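Local coordinates for protein N-acetylneuraminate lyase (Fusobacterium nucleatum subsp. nucleatum ATCC 25586, PDB 5ZKA) that is a lyase of the dihydrodipicolinate synthetase family, built on a TIM barrel of parallel strands surrounded by helices, at residues A[208-212]-A[213-217]; A[262-265]-A[266-270]; A[270-274]-A[275-279]. All coordinates share one frame; numbering follows the deposited sequence.

Contact 1 of 3, residues A[208-212]-A[213-217]; sequences LPATV and LGVDG
Gly214 N turns back to Thr211 O at 3.0 Å, standing well above that carbonyl's plane (62° out of it), as the chain leaves helix 207-212 through the positive phi of Gly214 (87°). One residue earlier the hold is looser, for Leu213 N makes only weak bonds, to Ala210 O at 3.1 Å and to Pro209 O. The Leu213 side chain lies back against the same carbonyl oxygens, its CG 3.7 Å from Pro209 O, and it packs beyond them on Phe184 and Leu187 of helix 184-193. Val215 then returns toward the helix. Val215 CG1 stands anti to the carbonyl carbon (chi1 -63°), and both methyls lie against Ala210 O, Val215 CG2 at 3.5 Å from it and also 4.1 Å from Ala210 CB. Thr211 OG1 turns back along the helix and bonds to Leu207 O. A water donates to both Thr211 O (2.8 Å) and Val215 O (2.7 Å), spanning helix and loop. Thr211 O thus accepts one bond from Gly214 and one from solvent, whereas Ala210 O takes a weak bond from Leu213 N and lies against the two Val215 methyls: the turn into strand 217-220 combines a water-bridged polar side with an apolar one.

Contact 2 of 3, residues A[262-265]-A[266-270]; sequences NGLY and QTIKE
Asn262 and Thr267 meet through their side-chain polar ends, at the break between helix 242-262 and helix 264-274. Among the hydrogen bonds, Asn262 ND2 donates to Thr267 OG1 at 2.8 Å, with the hydroxyl tilted out of the amide plane and the two side chains crossing at about a right angle. Thr267 OG1 in turn gives its proton to Gly263 O at 2.7 Å. With OG1 anti to its own carbonyl carbon (chi1 -64°), the hydroxyl sits beside Thr267 N, itself 2.9 Å from Gly263 O and bonded to it. ND2 has a second acceptor in Gln293 O, which extends the relay to helix 291-304. The regular helical pattern follows: Ile268 N points almost straight at Leu264 O (3.1 Å), and Lys269 N pairs with Tyr265 O. Lys269 CG rests 3.3 Å from Tyr265 O, methylene against carbonyl, before the extended chain carries NZ to Tyr281 O, with a salt bridge to Glu64.

Water mediates one further link in the first turn, accepting from Tyr265 N at 3.1 Å and donating to Gln266 OE1 at 2.9 Å. The bend at chi2 of Gln266 (90°) carries its amide back toward Gly263, while NE2 bonds to Lys287 O.

Apolar packing is modest: Leu264 and Ile268 run alongside each other in the same direction, with their CD1 atoms 3.9 Å apart.

Gly263, at the N-cap position, has no side chain to cap the first N-H groups, and Tyr265 N goes to the water. Gly263 O takes both the helical N-H and the hydroxyl of Thr267, whose rotation is probably limited by the N-H of Asn262 ND2.

Contact 3 of 3, residues A[270-274]-A[275-279]; sequences EILKL and EGVDA
Lys273 and Gly276 meet across the flat peptide group of Lys273, where Lys273 O receives Gly276 N at 2.9 Å from above the carbonyl plane (66° out of it). The peptide plane of Leu272 is approached in a similar but less steep way: Val277 N stands 36° out of it and bonds to Leu272 O, also at 2.9 Å. Together these two bonds form a Schellman motif, with Gly276, at positive phi, as its C-prime residue, and they end helix 264-274. Ile271 O is met closer to its carbonyl plane, by Glu275 N in a last helical bond of 2.9 Å; the same N-H also bonds weakly to Leu272 O.

On the Lys273 flank, the returning Val277 O lies 3.1 Å from Lys273 CA in a C-H...O contact, and Lys273 CG passes the same oxygen at 3.6 Å. The lysine chain then runs on extended, so that NZ reaches Gly280 O. On the apolar flank Leu272 CB touches Val277 CB at 4.1 Å, the hydrophobic contact across the reversal that is characteristic of Schellman endings, and Ala279 CB adds a further contact, 3.9 Å from Leu272 CB. Val277 also packs on Ile43 and Tyr46 of helix 37-49.

Glu275 keeps its CG beside its backbone N (chi1 -73°), which lays CG against Ile271 O, while CB lies near Leu272 O. Its carboxylate is bonded through OE1 to Tyr46 OH and through OE2 to His301 NE2.

Beyond the last helical bond, Leu272 O and Lys273 O are served by N-H groups of the turn, those of Val277 and Gly276. A carboxylate near a helix C-terminus would tend to be disfavoured by the helix dipole, a cost that its tyrosine and histidine partners may offset.

How the contacts relate
The three contacts follow one another along the chain, none nesting within or crossing another. Contact 1 comes first and closes the short loop between helix 207-212 and strand 217-220, at the side of the barrel where apolar side chains of another chain also pack. Helices 223-237 and 242-262 then intervene, leaving contact 1 about 26 Å from contact 2, centre to centre. Contacts 2 and 3 are the start and finish of one helix, 264-274: they share Glu270, their centres lie about 10 Å apart, and Lys269 CD packs on Ala279 O at 3.3 Å. Contact 3 then releases the chain into the loop toward helix 291-304.

Contact 1 of 3, residues A[208-212]-A[213-217]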
loop_
_atom_site.group_PDB
_atom_site.type_symbol
_atom_site.label_atom_id
_atom_site.label_comp_id
_atom_site.label_asym_id
_atom_site.label_seq_id
_atom_site.Cartn_x
_atom_site.Cartn_y
_atom_site.Cartn_z
ATOM N N LEU A 208 -6.723 -7.779 -0.516
ATOM C CA LEU A 208 -5.842 -8.862 -0.078
ATOM C C LEU A 208 -4.687 -8.348 0.778
ATOM O O LEU A 208 -4.484 -8.883 1.884
ATOM C CB LEU A 208 -5.356 -9.661 -1.293
ATOM C CG LEU A 208 -4.175 -10.602 -1.056
ATOM C CD1 LEU A 208 -4.476 -11.641 0.011
ATOM C CD2 LEU A 208 -3.831 -11.283 -2.377
ATOM N N PRO A 209 -3.903 -7.346 0.361
ATOM C CA PRO A 209 -2.819 -6.881 1.249
ATOM C C PRO A 209 -3.327 -6.333 2.572
ATOM O O PRO A 209 -2.672 -6.504 3.608
ATOM C CB PRO A 209 -2.109 -5.800 0.419
ATOM C CG PRO A 209 -3.052 -5.454 -0.700
ATOM C CD PRO A 209 -3.840 -6.705 -0.968
ATOM N N ALA A 210 -4.499 -5.699 2.576
ATOM C CA ALA A 210 -5.086 -5.237 3.830
ATOM C C ALA A 210 -5.478 -6.403 4.729
ATOM O O ALA A 210 -5.295 -6.341 5.949
ATOM C CB ALA A 210 -6.306 -4.362 3.536
ATOM N N THR A 211 -6.037 -7.474 4.148
ATOM C CA THR A 211 -6.469 -8.605 4.965
ATOM C C THR A 211 -5.306 -9.216 5.747
ATOM O O THR A 211 -5.461 -9.574 6.922
ATOM C CB THR A 211 -7.146 -9.658 4.083
ATOM O OG1 THR A 211 -8.265 -9.045 3.433
ATOM C CG2 THR A 211 -7.653 -10.816 4.932
ATOM N N VAL A 212 -4.128 -9.337 5.130
ATOM C CA VAL A 212 -3.037 -9.982 5.861
ATOM C C VAL A 212 -2.389 -9.060 6.887
ATOM O O VAL A 212 -1.602 -9.537 7.720
ATOM C CB VAL A 212 -1.974 -10.547 4.895
ATOM C CG1 VAL A 212 -2.632 -11.515 3.885
ATOM C CG2 VAL A 212 -1.202 -9.428 4.182
ATOM N N LEU A 213 -2.691 -7.760 6.861
ATOM C CA LEU A 213 -2.349 -6.852 7.955
ATOM C C LEU A 213 -3.411 -6.837 9.052
ATOM O O LEU A 213 -3.343 -6.002 9.956
ATOM C CB LEU A 213 -2.148 -5.426 7.429
ATOM C CG LEU A 213 -0.875 -5.208 6.595
ATOM C CD1 LEU A 213 -0.777 -3.760 6.148
ATOM C CD2 LEU A 213 0.374 -5.575 7.403
ATOM N N GLY A 214 -4.402 -7.729 8.981
ATOM C CA GLY A 214 -5.312 -7.944 10.089
ATOM C C GLY A 214 -6.530 -7.047 10.153
ATOM O O GLY A 214 -7.120 -6.924 11.235
ATOM N N VAL A 215 -6.951 -6.432 9.042
ATOM C CA VAL A 215 -8.205 -5.666 9.098
ATOM C C VAL A 215 -9.366 -6.614 9.438
ATOM O O VAL A 215 -9.297 -7.832 9.237
ATOM C CB VAL A 215 -8.505 -4.892 7.802
ATOM C CG1 VAL A 215 -7.437 -3.845 7.528
ATOM C CG2 VAL A 215 -8.646 -5.842 6.625
ATOM N N ASP A 216 -10.421 -6.041 10.014
ATOM C CA ASP A 216 -11.570 -6.804 10.492
ATOM C C ASP A 216 -12.653 -6.934 9.445
ATOM O O ASP A 216 -13.646 -7.634 9.672
ATOM C CB ASP A 216 -12.120 -6.147 11.755
ATOM C CG ASP A 216 -11.075 -6.071 12.846
ATOM O OD1 ASP A 216 -10.863 -7.101 13.519
ATOM O OD2 ASP A 216 -10.439 -5.004 13.005
ATOM N N GLY A 217 -12.463 -6.296 8.300
ATOM C CA GLY A 217 -13.448 -6.341 7.242
ATOM C C GLY A 217 -13.128 -5.288 6.209
ATOM O O GLY A 217 -12.004 -4.781 6.146
HETATM O O HOH W 1 -7.579 -9.889 8.656
#

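Contact 2 of 3, residues A[262-265]-A[266-270]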
loop_
_atom_site.group_PDB
_atom_site.type_symbol
_atom_site.label_atom_id
_atom_site.label_comp_id
_atom_site.label_asym_id
_atom_site.label_seq_id
_atom_site.Cartn_x
_atom_site.Cartn_y
_atom_site.Cartn_z
ATOM N N ASN A 262 -14.521 3.278 -16.940
ATOM C CA ASN A 262 -15.831 3.434 -17.556
ATOM C C ASN A 262 -16.743 4.363 -16.771
ATOM O O ASN A 262 -17.885 4.598 -17.193
ATOM C CB ASN A 262 -16.483 2.057 -17.691
ATOM C CG ASN A 262 -17.526 2.010 -18.772
ATOM O OD1 ASN A 262 -17.254 2.366 -19.918
ATOM N ND2 ASN A 262 -18.736 1.561 -18.419
ATOM N N GLY A 263 -16.267 4.893 -15.644
ATOM C CA GLY A 263 -17.094 5.657 -14.731
ATOM C C GLY A 263 -17.607 4.783 -13.606
ATOM O O GLY A 263 -18.495 3.955 -13.817
ATOM N N LEU A 264 -17.073 4.982 -12.399
ATOM C CA LEU A 264 -17.348 4.081 -11.279
ATOM C C LEU A 264 -18.844 3.971 -10.983
ATOM O O LEU A 264 -19.428 2.880 -11.054
ATOM C CB LEU A 264 -16.595 4.578 -10.038
ATOM C CG LEU A 264 -16.741 3.851 -8.699
ATOM C CD1 LEU A 264 -16.085 2.493 -8.753
ATOM C CD2 LEU A 264 -16.122 4.682 -7.567
ATOM N N TYR A 265 -19.474 5.082 -10.583
ATOM C CA TYR A 265 -20.863 4.999 -10.126
ATOM C C TYR A 265 -21.786 4.582 -11.262
ATOM O O TYR A 265 -22.677 3.748 -11.067
ATOM C CB TYR A 265 -21.320 6.330 -9.522
ATOM C CG TYR A 265 -20.579 6.715 -8.254
ATOM C CD1 TYR A 265 -19.883 5.763 -7.512
ATOM C CD2 TYR A 265 -20.569 8.026 -7.803
ATOM C CE1 TYR A 265 -19.196 6.111 -6.358
ATOM C CE2 TYR A 265 -19.882 8.387 -6.650
ATOM C CZ TYR A 265 -19.197 7.427 -5.933
ATOM O OH TYR A 265 -18.520 7.777 -4.787
ATOM N N GLN A 266 -21.574 5.134 -12.459
ATOM C CA GLN A 266 -22.413 4.785 -13.601
ATOM C C GLN A 266 -22.290 3.306 -13.960
ATOM O O GLN A 266 -23.274 2.671 -14.352
ATOM C CB GLN A 266 -22.044 5.654 -14.806
ATOM C CG GLN A 266 -22.332 7.147 -14.626
ATOM C CD GLN A 266 -21.161 7.921 -14.027
ATOM O OE1 GLN A 266 -20.211 7.334 -13.488
ATOM N NE2 GLN A 266 -21.228 9.253 -14.111
ATOM N N THR A 267 -21.087 2.738 -13.845
ATOM C CA THR A 267 -20.880 1.361 -14.299
ATOM C C THR A 267 -21.435 0.357 -13.298
ATOM O O THR A 267 -22.049 -0.640 -13.694
ATOM C CB THR A 267 -19.389 1.115 -14.554
ATOM O OG1 THR A 267 -18.971 1.956 -15.636
ATOM C CG2 THR A 267 -19.117 -0.349 -14.945
ATOM N N ILE A 268 -21.257 0.614 -11.997
ATOM C CA ILE A 268 -21.879 -0.252 -10.995
ATOM C C ILE A 268 -23.395 -0.247 -11.165
ATOM O O ILE A 268 -24.044 -1.304 -11.162
ATOM C CB ILE A 268 -21.459 0.168 -9.572
ATOM C CG1 ILE A 268 -19.941 -0.024 -9.396
ATOM C CG2 ILE A 268 -22.259 -0.627 -8.518
ATOM C CD1 ILE A 268 -19.375 0.537 -8.109
ATOM N N LYS A 269 -23.982 0.942 -11.350
ATOM C CA LYS A 269 -25.430 1.008 -11.543
ATOM C C LYS A 269 -25.848 0.316 -12.835
ATOM O O LYS A 269 -26.894 -0.351 -12.878
ATOM C CB LYS A 269 -25.901 2.461 -11.525
ATOM C CG LYS A 269 -25.808 3.080 -10.147
ATOM C CD LYS A 269 -26.656 4.332 -10.028
ATOM C CE LYS A 269 -26.580 4.906 -8.615
ATOM N NZ LYS A 269 -27.206 6.254 -8.515
ATOM N N GLU A 270 -25.042 0.444 -13.898
ATOM C CA GLU A 270 -25.392 -0.220 -15.152
ATOM C C GLU A 270 -25.317 -1.739 -15.019
ATOM O O GLU A 270 -26.167 -2.454 -15.558
ATOM C CB GLU A 270 -24.486 0.265 -16.286
ATOM C CG GLU A 270 -24.837 -0.304 -17.669
ATOM C CD GLU A 270 -26.194 0.166 -18.202
ATOM O OE1 GLU A 270 -26.792 1.109 -17.634
ATOM O OE2 GLU A 270 -26.654 -0.410 -19.208
HETATM O O HOH W 2 -18.448 7.898 -11.223
#

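Contact 3 of 3, residues A[270-274]-A[275-279]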
loop_
_atom_site.group_PDB
_atom_site.type_symbol
_atom_site.label_atom_id
_atom_site.label_comp_id
_atom_site.label_asym_id
_atom_site.label_seq_id
_atom_site.Cartn_x
_atom_site.Cartn_y
_atom_site.Cartn_z
ATOM N N GLU A 270 -25.042 0.444 -13.898
ATOM C CA GLU A 270 -25.392 -0.220 -15.152
ATOM C C GLU A 270 -25.317 -1.739 -15.019
ATOM O O GLU A 270 -26.167 -2.454 -15.558
ATOM C CB GLU A 270 -24.486 0.265 -16.286
ATOM C CG GLU A 270 -24.837 -0.304 -17.669
ATOM C CD GLU A 270 -26.194 0.166 -18.202
ATOM O OE1 GLU A 270 -26.792 1.109 -17.634
ATOM O OE2 GLU A 270 -26.654 -0.410 -19.208
ATOM N N ILE A 271 -24.308 -2.252 -14.310
ATOM C CA ILE A 271 -24.201 -3.696 -14.123
ATOM C C ILE A 271 -25.342 -4.213 -13.254
ATOM O O ILE A 271 -25.869 -5.308 -13.481
ATOM C CB ILE A 271 -22.821 -4.042 -13.531
ATOM C CG1 ILE A 271 -21.737 -3.752 -14.572
ATOM C CG2 ILE A 271 -22.771 -5.511 -13.103
ATOM C CD1 ILE A 271 -20.311 -4.000 -14.103
ATOM N N LEU A 272 -25.738 -3.440 -12.235
ATOM C CA LEU A 272 -26.903 -3.826 -11.452
ATOM C C LEU A 272 -28.125 -3.954 -12.348
ATOM O O LEU A 272 -28.908 -4.896 -12.204
ATOM C CB LEU A 272 -27.139 -2.816 -10.326
ATOM C CG LEU A 272 -26.231 -2.967 -9.092
ATOM C CD1 LEU A 272 -26.286 -1.739 -8.172
ATOM C CD2 LEU A 272 -26.598 -4.223 -8.310
ATOM N N LYS A 273 -28.291 -3.033 -13.303
ATOM C CA LYS A 273 -29.435 -3.145 -14.204
ATOM C C LYS A 273 -29.329 -4.399 -15.062
ATOM O O LYS A 273 -30.328 -5.092 -15.275
ATOM C CB LYS A 273 -29.562 -1.896 -15.076
ATOM C CG LYS A 273 -29.770 -0.615 -14.279
ATOM C CD LYS A 273 -30.064 0.579 -15.169
ATOM C CE LYS A 273 -29.868 1.884 -14.389
ATOM N NZ LYS A 273 -29.923 3.061 -15.297
ATOM N N LEU A 274 -28.122 -4.729 -15.534
ATOM C CA LEU A 274 -27.931 -5.982 -16.259
ATOM C C LEU A 274 -28.216 -7.198 -15.385
ATOM O O LEU A 274 -28.515 -8.270 -15.915
ATOM C CB LEU A 274 -26.506 -6.068 -16.819
ATOM C CG LEU A 274 -26.124 -5.107 -17.948
ATOM C CD1 LEU A 274 -24.621 -5.101 -18.151
ATOM C CD2 LEU A 274 -26.831 -5.482 -19.251
ATOM N N GLU A 275 -28.128 -7.060 -14.065
ATOM C CA GLU A 275 -28.495 -8.124 -13.141
ATOM C C GLU A 275 -29.950 -8.047 -12.714
ATOM O O GLU A 275 -30.356 -8.771 -11.795
ATOM C CB GLU A 275 -27.586 -8.104 -11.912
ATOM C CG GLU A 275 -26.195 -8.603 -12.214
ATOM C CD GLU A 275 -26.122 -10.117 -12.247
ATOM O OE1 GLU A 275 -26.431 -10.747 -11.216
ATOM O OE2 GLU A 275 -25.777 -10.676 -13.309
ATOM N N GLY A 276 -30.743 -7.198 -13.364
ATOM C CA GLY A 276 -32.161 -7.122 -13.096
ATOM C C GLY A 276 -32.565 -6.221 -11.955
ATOM O O GLY A 276 -33.729 -6.266 -11.544
ATOM N N VAL A 277 -31.640 -5.407 -11.435
ATOM C CA VAL A 277 -31.888 -4.479 -10.330
ATOM C C VAL A 277 -32.079 -3.082 -10.909
ATOM O O VAL A 277 -31.248 -2.613 -11.694
ATOM C CB VAL A 277 -30.716 -4.493 -9.329
ATOM C CG1 VAL A 277 -30.975 -3.548 -8.167
ATOM C CG2 VAL A 277 -30.456 -5.904 -8.816
ATOM N N ASP A 278 -33.157 -2.411 -10.520
ATOM C CA ASP A 278 -33.456 -1.069 -11.026
ATOM C C ASP A 278 -32.626 -0.042 -10.254
ATOM O O ASP A 278 -33.075 0.555 -9.265
ATOM C CB ASP A 278 -34.952 -0.782 -10.922
ATOM C CG ASP A 278 -35.309 0.643 -11.314
ATOM O OD1 ASP A 278 -34.543 1.268 -12.083
ATOM O OD2 ASP A 278 -36.363 1.136 -10.851
ATOM N N ALA A 279 -31.412 0.201 -10.738
ATOM C CA ALA A 279 -30.459 1.067 -10.049
ATOM C C ALA A 279 -30.584 2.545 -10.420
ATOM O O ALA A 279 -29.787 3.354 -9.927
ATOM C CB ALA A 279 -29.031 0.593 -10.314
#